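Local structure of putative aspartate aminotransferase (Thermus thermophilus, 1IUG) at residues L4-P9 with G306-G311; A285-P290 with F321-M326. The protein probably acts as a pyridoxal 5'-phosphate-dependent aminotransferase of class V, transferring amino groups between amino acids such as aspartate and 2-oxo acids. All coordinates share one frame; numbering follows the deposited sequence.

Contact 1 (L4-P9 with G306-G311); sequences LLTPGP and GAVIAG
L4 pairs with V308 in a short parallel bridge, and this is where the N-terminal strand joins the edge of the small-domain sheet. One hydrogen bond spans it: L5 N donates to V308 O at 2.9 Å, and the bond is bent, 144° at the hydrogen, although the donor lies in the carbonyl plane. L5 CG stands anti to its carbonyl carbon, which brings CD1 to within 3.8 Å of A307 CB, in a buried corner lined by helix 331-348. T6 presses its CG2 against the backbone, 3.7 Å from I309 C. Its OG1, between backbone N and carbonyl carbon (chi1 51°), donates instead to P9 O at 3.0 Å and ties the loop to itself. V308 and A310 are only partly buried, and here side chains meet at 4.0 Å or more, as between L4 CD1 and V308 CB; H26 and T29 of the second subunit cover L4 and V308. P7 CD merely grazes A310 CB at 4.1 Å. Within the two segments one hydrogen bond is joined by mostly apolar contacts, and W3 adds backbone bonds to G306 and V308; the T6 hydroxyl bond, with the cis peptide before P9, is consistent with a fixed loop shape that leaves P7 against R322.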
ATOM      1  N   LEU A   4      -7.840 -22.358  -2.636  1.00 32.31           N
ATOM      2  CA  LEU A   4      -8.218 -21.012  -3.036  1.00 31.50           C
ATOM      3  C   LEU A   4      -8.305 -21.001  -4.559  1.00 29.09           C
ATOM      4  O   LEU A   4      -7.300 -21.169  -5.249  1.00 28.06           O
ATOM      5  CB  LEU A   4      -7.187 -19.999  -2.542  1.00 34.41           C
ATOM      6  CG  LEU A   4      -7.485 -18.547  -2.913  1.00 36.80           C
ATOM      7  CD1 LEU A   4      -8.864 -18.161  -2.394  1.00 42.16           C
ATOM      8  CD2 LEU A   4      -6.425 -17.641  -2.324  1.00 42.44           C
ATOM      9  N   LEU A   5      -9.514 -20.827  -5.078  1.00 27.46           N
ATOM     10  CA  LEU A   5      -9.728 -20.828  -6.522  1.00 27.38           C
ATOM     11  C   LEU A   5     -10.247 -19.498  -7.058  1.00 27.02           C
ATOM     12  O   LEU A   5     -10.889 -19.451  -8.106  1.00 29.29           O
ATOM     13  CB  LEU A   5     -10.680 -21.970  -6.904  1.00 26.43           C
ATOM     14  CG  LEU A   5     -10.241 -23.376  -6.467  1.00 28.14           C
ATOM     15  CD1 LEU A   5     -11.351 -24.390  -6.735  1.00 28.26           C
ATOM     16  CD2 LEU A   5      -8.947 -23.779  -7.179  1.00 26.59           C
ATOM     17  N   THR A   6      -9.954 -18.420  -6.340  1.00 27.29           N
ATOM     18  CA  THR A   6     -10.382 -17.081  -6.733  1.00 28.17           C
ATOM     19  C   THR A   6      -9.300 -16.397  -7.561  1.00 27.80           C
ATOM     20  O   THR A   6      -8.109 -16.639  -7.364  1.00 26.96           O
ATOM     21  CB  THR A   6     -10.677 -16.201  -5.505  1.00 29.21           C
ATOM     22  OG1 THR A   6      -9.563 -16.247  -4.607  1.00 29.94           O
ATOM     23  CG2 THR A   6     -11.940 -16.674  -4.782  1.00 29.92           C
ATOM     24  N   PRO A   7      -9.704 -15.539  -8.508  1.00 27.92           N
ATOM     25  CA  PRO A   7      -8.756 -14.821  -9.366  1.00 28.02           C
ATOM     26  C   PRO A   7      -8.102 -13.636  -8.649  1.00 27.91           C
ATOM     27  O   PRO A   7      -8.024 -12.534  -9.197  1.00 27.35           O
ATOM     28  CB  PRO A   7      -9.638 -14.369 -10.525  1.00 26.95           C
ATOM     29  CG  PRO A   7     -10.931 -14.086  -9.848  1.00 28.59           C
ATOM     30  CD  PRO A   7     -11.092 -15.270  -8.924  1.00 29.14           C
ATOM     31  N   GLY A   8      -7.619 -13.881  -7.433  1.00 27.13           N
ATOM     32  CA  GLY A   8      -6.983 -12.834  -6.654  1.00 26.30           C
ATOM     33  C   GLY A   8      -7.749 -12.477  -5.391  1.00 27.29           C
ATOM     34  O   GLY A   8      -8.928 -12.112  -5.471  1.00 27.77           O
ATOM     35  N   PRO A   9      -7.140 -12.651  -4.200  1.00 27.42           N
ATOM     36  CA  PRO A   9      -5.783 -13.171  -3.990  1.00 26.04           C
ATOM     37  C   PRO A   9      -5.678 -14.630  -4.425  1.00 26.57           C
ATOM     38  O   PRO A   9      -6.692 -15.302  -4.652  1.00 25.29           O
ATOM     39  CB  PRO A   9      -5.601 -13.031  -2.478  1.00 27.34           C
ATOM     40  CG  PRO A   9      -6.430 -11.828  -2.155  1.00 27.57           C
ATOM     41  CD  PRO A   9      -7.680 -12.116  -2.938  1.00 27.30           C
ATOM     42  N   GLY A 306     -13.965 -27.759   0.549  1.00 40.91           N
ATOM     43  CA  GLY A 306     -12.809 -27.012   1.022  1.00 39.37           C
ATOM     44  C   GLY A 306     -12.242 -26.001   0.036  1.00 38.65           C
ATOM     45  O   GLY A 306     -11.071 -25.628   0.134  1.00 38.27           O
ATOM     46  N   ALA A 307     -13.069 -25.532  -0.894  1.00 38.07           N
ATOM     47  CA  ALA A 307     -12.618 -24.568  -1.896  1.00 36.01           C
ATOM     48  C   ALA A 307     -13.367 -23.242  -1.841  1.00 34.63           C
ATOM     49  O   ALA A 307     -14.544 -23.190  -1.484  1.00 35.18           O
ATOM     50  CB  ALA A 307     -12.727 -25.172  -3.295  1.00 34.01           C
ATOM     51  N   VAL A 308     -12.667 -22.171  -2.199  1.00 34.14           N
ATOM     52  CA  VAL A 308     -13.250 -20.834  -2.220  1.00 33.61           C
ATOM     53  C   VAL A 308     -13.325 -20.380  -3.671  1.00 32.89           C
ATOM     54  O   VAL A 308     -12.316 -20.393  -4.388  1.00 30.60           O
ATOM     55  CB  VAL A 308     -12.398 -19.814  -1.421  1.00 34.35           C
ATOM     56  CG1 VAL A 308     -13.086 -18.455  -1.408  1.00 33.41           C
ATOM     57  CG2 VAL A 308     -12.169 -20.310   0.007  1.00 34.84           C
ATOM     58  N   ILE A 309     -14.527 -19.999  -4.097  1.00 32.04           N
ATOM     59  CA  ILE A 309     -14.763 -19.541  -5.461  1.00 31.00           C
ATOM     60  C   ILE A 309     -15.298 -18.110  -5.460  1.00 32.42           C
ATOM     61  O   ILE A 309     -15.556 -17.537  -4.401  1.00 33.18           O
ATOM     62  CB  ILE A 309     -15.770 -20.457  -6.195  1.00 30.95           C
ATOM     63  CG1 ILE A 309     -17.163 -20.335  -5.563  1.00 28.08           C
ATOM     64  CG2 ILE A 309     -15.284 -21.909  -6.145  1.00 27.64           C
ATOM     65  CD1 ILE A 309     -18.257 -20.998  -6.363  1.00 28.49           C
ATOM     66  N   ALA A 310     -15.460 -17.530  -6.645  1.00 32.73           N
ATOM     67  CA  ALA A 310     -15.966 -16.168  -6.751  1.00 33.47           C
ATOM     68  C   ALA A 310     -17.240 -16.100  -7.583  1.00 33.80           C
ATOM     69  O   ALA A 310     -17.525 -16.997  -8.377  1.00 31.21           O
ATOM     70  CB  ALA A 310     -14.895 -15.251  -7.334  1.00 33.94           C
ATOM     71  N   GLY A 311     -18.010 -15.035  -7.385  1.00 35.85           N
ATOM     72  CA  GLY A 311     -19.248 -14.866  -8.122  1.00 37.58           C
ATOM     73  C   GLY A 311     -19.182 -13.732  -9.122  1.00 39.40           C
ATOM     74  O   GLY A 311     -18.103 -13.230  -9.437  1.00 38.98           O
TER

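Contact 2 (A285-P290 with F321-M326)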
ATOM      1  N   ALA A 285     -11.798 -18.799 -15.380  1.00 30.10           N
ATOM      2  CA  ALA A 285     -12.825 -19.488 -16.162  1.00 29.95           C
ATOM      3  C   ALA A 285     -14.180 -19.023 -15.627  1.00 32.05           C
ATOM      4  O   ALA A 285     -14.516 -19.264 -14.462  1.00 32.96           O
ATOM      5  CB  ALA A 285     -12.686 -21.001 -16.024  1.00 28.63           C
ATOM      6  N   ALA A 286     -14.932 -18.314 -16.465  1.00 33.07           N
ATOM      7  CA  ALA A 286     -16.238 -17.795 -16.074  1.00 33.41           C
ATOM      8  C   ALA A 286     -17.374 -18.581 -16.718  1.00 34.22           C
ATOM      9  O   ALA A 286     -17.358 -18.837 -17.923  1.00 33.63           O
ATOM     10  CB  ALA A 286     -16.341 -16.318 -16.429  1.00 34.09           C
ATOM     11  N   PHE A 287     -18.363 -18.950 -15.905  1.00 33.80           N
ATOM     12  CA  PHE A 287     -19.509 -19.721 -16.380  1.00 33.09           C
ATOM     13  C   PHE A 287     -20.850 -19.113 -16.006  1.00 33.76           C
ATOM     14  O   PHE A 287     -20.998 -18.511 -14.940  1.00 32.07           O
ATOM     15  CB  PHE A 287     -19.484 -21.140 -15.802  1.00 32.56           C
ATOM     16  CG  PHE A 287     -18.289 -21.949 -16.200  1.00 33.39           C
ATOM     17  CD1 PHE A 287     -17.262 -22.182 -15.291  1.00 33.20           C
ATOM     18  CD2 PHE A 287     -18.198 -22.496 -17.473  1.00 32.87           C
ATOM     19  CE1 PHE A 287     -16.158 -22.953 -15.645  1.00 35.91           C
ATOM     20  CE2 PHE A 287     -17.101 -23.269 -17.839  1.00 35.75           C
ATOM     21  CZ  PHE A 287     -16.075 -23.498 -16.923  1.00 35.92           C
ATOM     22  N   TYR A 288     -21.831 -19.289 -16.886  1.00 35.12           N
ATOM     23  CA  TYR A 288     -23.188 -18.826 -16.614  1.00 37.09           C
ATOM     24  C   TYR A 288     -23.821 -19.926 -15.766  1.00 37.26           C
ATOM     25  O   TYR A 288     -23.634 -21.115 -16.045  1.00 35.02           O
ATOM     26  CB  TYR A 288     -23.994 -18.665 -17.910  1.00 36.35           C
ATOM     27  CG  TYR A 288     -23.786 -17.349 -18.618  1.00 37.92           C
ATOM     28  CD1 TYR A 288     -23.108 -17.289 -19.836  1.00 37.09           C
ATOM     29  CD2 TYR A 288     -24.275 -16.161 -18.075  1.00 38.28           C
ATOM     30  CE1 TYR A 288     -22.922 -16.077 -20.498  1.00 36.88           C
ATOM     31  CE2 TYR A 288     -24.093 -14.942 -18.728  1.00 39.17           C
ATOM     32  CZ  TYR A 288     -23.414 -14.911 -19.940  1.00 38.58           C
ATOM     33  OH  TYR A 288     -23.225 -13.711 -20.586  1.00 40.34           O
ATOM     34  N   LEU A 289     -24.514 -19.534 -14.703  1.00 39.11           N
ATOM     35  CA  LEU A 289     -25.184 -20.492 -13.831  1.00 42.87           C
ATOM     36  C   LEU A 289     -26.307 -21.195 -14.590  1.00 45.63           C
ATOM     37  O   LEU A 289     -26.996 -20.578 -15.403  1.00 44.79           O
ATOM     38  CB  LEU A 289     -25.776 -19.781 -12.609  1.00 42.21           C
ATOM     39  CG  LEU A 289     -24.847 -19.440 -11.444  1.00 40.65           C
ATOM     40  CD1 LEU A 289     -25.559 -18.506 -10.485  1.00 41.47           C
ATOM     41  CD2 LEU A 289     -24.413 -20.711 -10.735  1.00 38.29           C
ATOM     42  N   PRO A 290     -26.472 -22.511 -14.368  1.00 49.55           N
ATOM     43  CA  PRO A 290     -27.531 -23.262 -15.049  1.00 52.02           C
ATOM     44  C   PRO A 290     -28.892 -22.721 -14.620  1.00 54.56           C
ATOM     45  O   PRO A 290     -29.021 -22.105 -13.556  1.00 55.22           O
ATOM     46  CB  PRO A 290     -27.323 -24.687 -14.537  1.00 52.34           C
ATOM     47  CG  PRO A 290     -25.860 -24.737 -14.243  1.00 52.19           C
ATOM     48  CD  PRO A 290     -25.616 -23.411 -13.576  1.00 50.37           C
ATOM     49  N   PHE A 321     -20.458 -17.729 -12.042  1.00 38.72           N
ATOM     50  CA  PHE A 321     -19.480 -18.141 -11.044  1.00 36.23           C
ATOM     51  C   PHE A 321     -18.116 -18.223 -11.686  1.00 35.41           C
ATOM     52  O   PHE A 321     -18.028 -18.399 -12.905  1.00 34.22           O
ATOM     53  CB  PHE A 321     -19.858 -19.439 -10.347  1.00 33.74           C
ATOM     54  CG  PHE A 321     -19.719 -20.692 -11.140  1.00 33.66           C
ATOM     55  CD1 PHE A 321     -18.627 -21.534 -10.970  1.00 32.69           C
ATOM     56  CD2 PHE A 321     -20.725 -21.071 -12.021  1.00 34.48           C
ATOM     57  CE1 PHE A 321     -18.539 -22.737 -11.661  1.00 34.32           C
ATOM     58  CE2 PHE A 321     -20.649 -22.273 -12.717  1.00 34.36           C
ATOM     59  CZ  PHE A 321     -19.553 -23.108 -12.536  1.00 35.22           C
ATOM     60  N   ARG A 322     -17.041 -18.105 -10.918  1.00 34.13           N
ATOM     61  CA  ARG A 322     -15.729 -18.147 -11.510  1.00 33.34           C
ATOM     62  C   ARG A 322     -14.755 -18.938 -10.732  1.00 31.94           C
ATOM     63  O   ARG A 322     -14.740 -18.997  -9.508  1.00 30.49           O
ATOM     64  CB  ARG A 322     -15.203 -16.745 -11.759  1.00 32.73           C
ATOM     65  CG  ARG A 322     -16.029 -16.003 -12.802  1.00 34.50           C
ATOM     66  CD  ARG A 322     -15.620 -14.557 -12.886  1.00 36.66           C
ATOM     67  NE  ARG A 322     -16.038 -13.853 -11.687  1.00 36.85           N
ATOM     68  CZ  ARG A 322     -15.277 -12.950 -11.051  1.00 35.53           C
ATOM     69  NH1 ARG A 322     -14.081 -12.644 -11.523  1.00 34.77           N
ATOM     70  NH2 ARG A 322     -15.734 -12.374  -9.949  1.00 36.09           N
ATOM     71  N   LEU A 323     -13.951 -19.563 -11.545  1.00 32.14           N
ATOM     72  CA  LEU A 323     -12.933 -20.470 -11.120  1.00 32.48           C
ATOM     73  C   LEU A 323     -11.593 -20.050 -11.646  1.00 32.64           C
ATOM     74  O   LEU A 323     -11.469 -19.600 -12.782  1.00 34.10           O
ATOM     75  CB  LEU A 323     -13.256 -21.891 -11.581  1.00 35.09           C
ATOM     76  CG  LEU A 323     -14.504 -22.556 -10.986  1.00 37.61           C
ATOM     77  CD1 LEU A 323     -14.729 -23.922 -11.618  1.00 39.10           C
ATOM     78  CD2 LEU A 323     -14.395 -22.677  -9.474  1.00 39.00           C
ATOM     79  N   SER A 324     -10.555 -20.177 -10.822  1.00 30.45           N
ATOM     80  CA  SER A 324      -9.210 -19.812 -11.258  1.00 27.98           C
ATOM     81  C   SER A 324      -8.064 -20.610 -10.637  1.00 27.63           C
ATOM     82  O   SER A 324      -7.965 -20.749  -9.414  1.00 25.67           O
ATOM     83  CB  SER A 324      -8.971 -18.322 -11.018  1.00 25.68           C
ATOM     84  OG  SER A 324      -7.693 -17.929 -11.489  1.00 26.03           O
ATOM     85  N   LEU A 325      -7.184 -21.103 -11.504  1.00 25.87           N
ATOM     86  CA  LEU A 325      -6.009 -21.862 -11.093  1.00 26.07           C
ATOM     87  C   LEU A 325      -4.770 -20.997 -11.294  1.00 26.69           C
ATOM     88  O   LEU A 325      -3.662 -21.507 -11.460  1.00 27.61           O
ATOM     89  CB  LEU A 325      -5.892 -23.149 -11.912  1.00 24.83           C
ATOM     90  CG  LEU A 325      -6.828 -24.279 -11.484  1.00 27.16           C
ATOM     91  CD1 LEU A 325      -6.874 -25.383 -12.529  1.00 26.10           C
ATOM     92  CD2 LEU A 325      -6.360 -24.814 -10.142  1.00 26.29           C
ATOM     93  N   MET A 326      -4.974 -19.682 -11.262  1.00 26.39           N
ATOM     94  CA  MET A 326      -3.904 -18.704 -11.447  1.00 26.41           C
ATOM     95  C   MET A 326      -2.847 -18.779 -10.340  1.00 26.56           C
ATOM     96  O   MET A 326      -1.706 -18.354 -10.537  1.00 27.99           O
ATOM     97  CB  MET A 326      -4.521 -17.295 -11.547  1.00 27.39           C
ATOM     98  CG  MET A 326      -3.541 -16.141 -11.705  1.00 28.52           C
ATOM     99  SD  MET A 326      -4.339 -14.636 -12.339  1.00 30.05           S
ATOM    100  CE  MET A 326      -5.674 -14.428 -11.172  1.00 26.70           C
TER
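A285 O is gripped by one hydrogen bond, from the backbone N-H of L323, 3.0 Å away and nearly straight at 171°, and by one supporting CA-H...O contact from R322, with CA 3.4 Å from the oxygen. The reciprocal bond from A285 N to L323 O is shorter still, at 2.7 Å, and completes a hydrogen-bonded antiparallel pair. F287 and F321 form the next such pair, with F287 N 3.1 Å from F321 O and F321 N bonded back to F287 O. Between them A286 faces R322 as a non-hydrogen-bonded pair, and A286 CB lies 3.7 Å from R322 CG, against the start of the arginine chain. Strands 285-288 and 320-323 are neighbours in the mixed sheet of the small domain of a fold type I aminotransferase, and R322 is the predicted substrate-binding arginine. Its chain bends at chi3, carrying the guanidinium away from strand 285-288; NH2 is hydrogen-bonded to G311 O and NH1 more weakly to T132 O, which would fix the orientation of the group.

The opposite face carries the phenylalanines. F321 CG sits between its backbone N and carbonyl carbon (chi1 73°), and this swings the ring across to the other strand, where CE2 comes within 3.5 Å of F287 CB. The two rings cross obliquely, centroids 5.4 Å apart and planes at 32°. On the far side of the F321 ring from F287, L289 CD2 meets F321 CD2 at 3.9 Å. F341 of helix 331-348 and Y295 of helix 295-303 also pack on F321. Beyond the strand, S324 OG accepts from M326 N in an ST turn.

How the contacts relate
Contacts 1 and 2 lie side by side in the five-stranded mixed sheet, their centres about 10 Å apart. Strand 307-311 is placed between strands 3-4 and 320-323, and strand 285-288 follows on the other side of 320-323. Along the chain the segments alternate, 4-9, 285-290, 306-311 and 321-326, so the N-terminal strand is added at the edge of a sheet built from the C-terminal part. The contacts meet directly where I309 packs on L323 and P7 on M326. A310 O and R322 N, 2.8 Å apart, are probably hydrogen-bonded, so contact 1 probably contributes to the placing of the predicted substrate-binding arginine of contact 2.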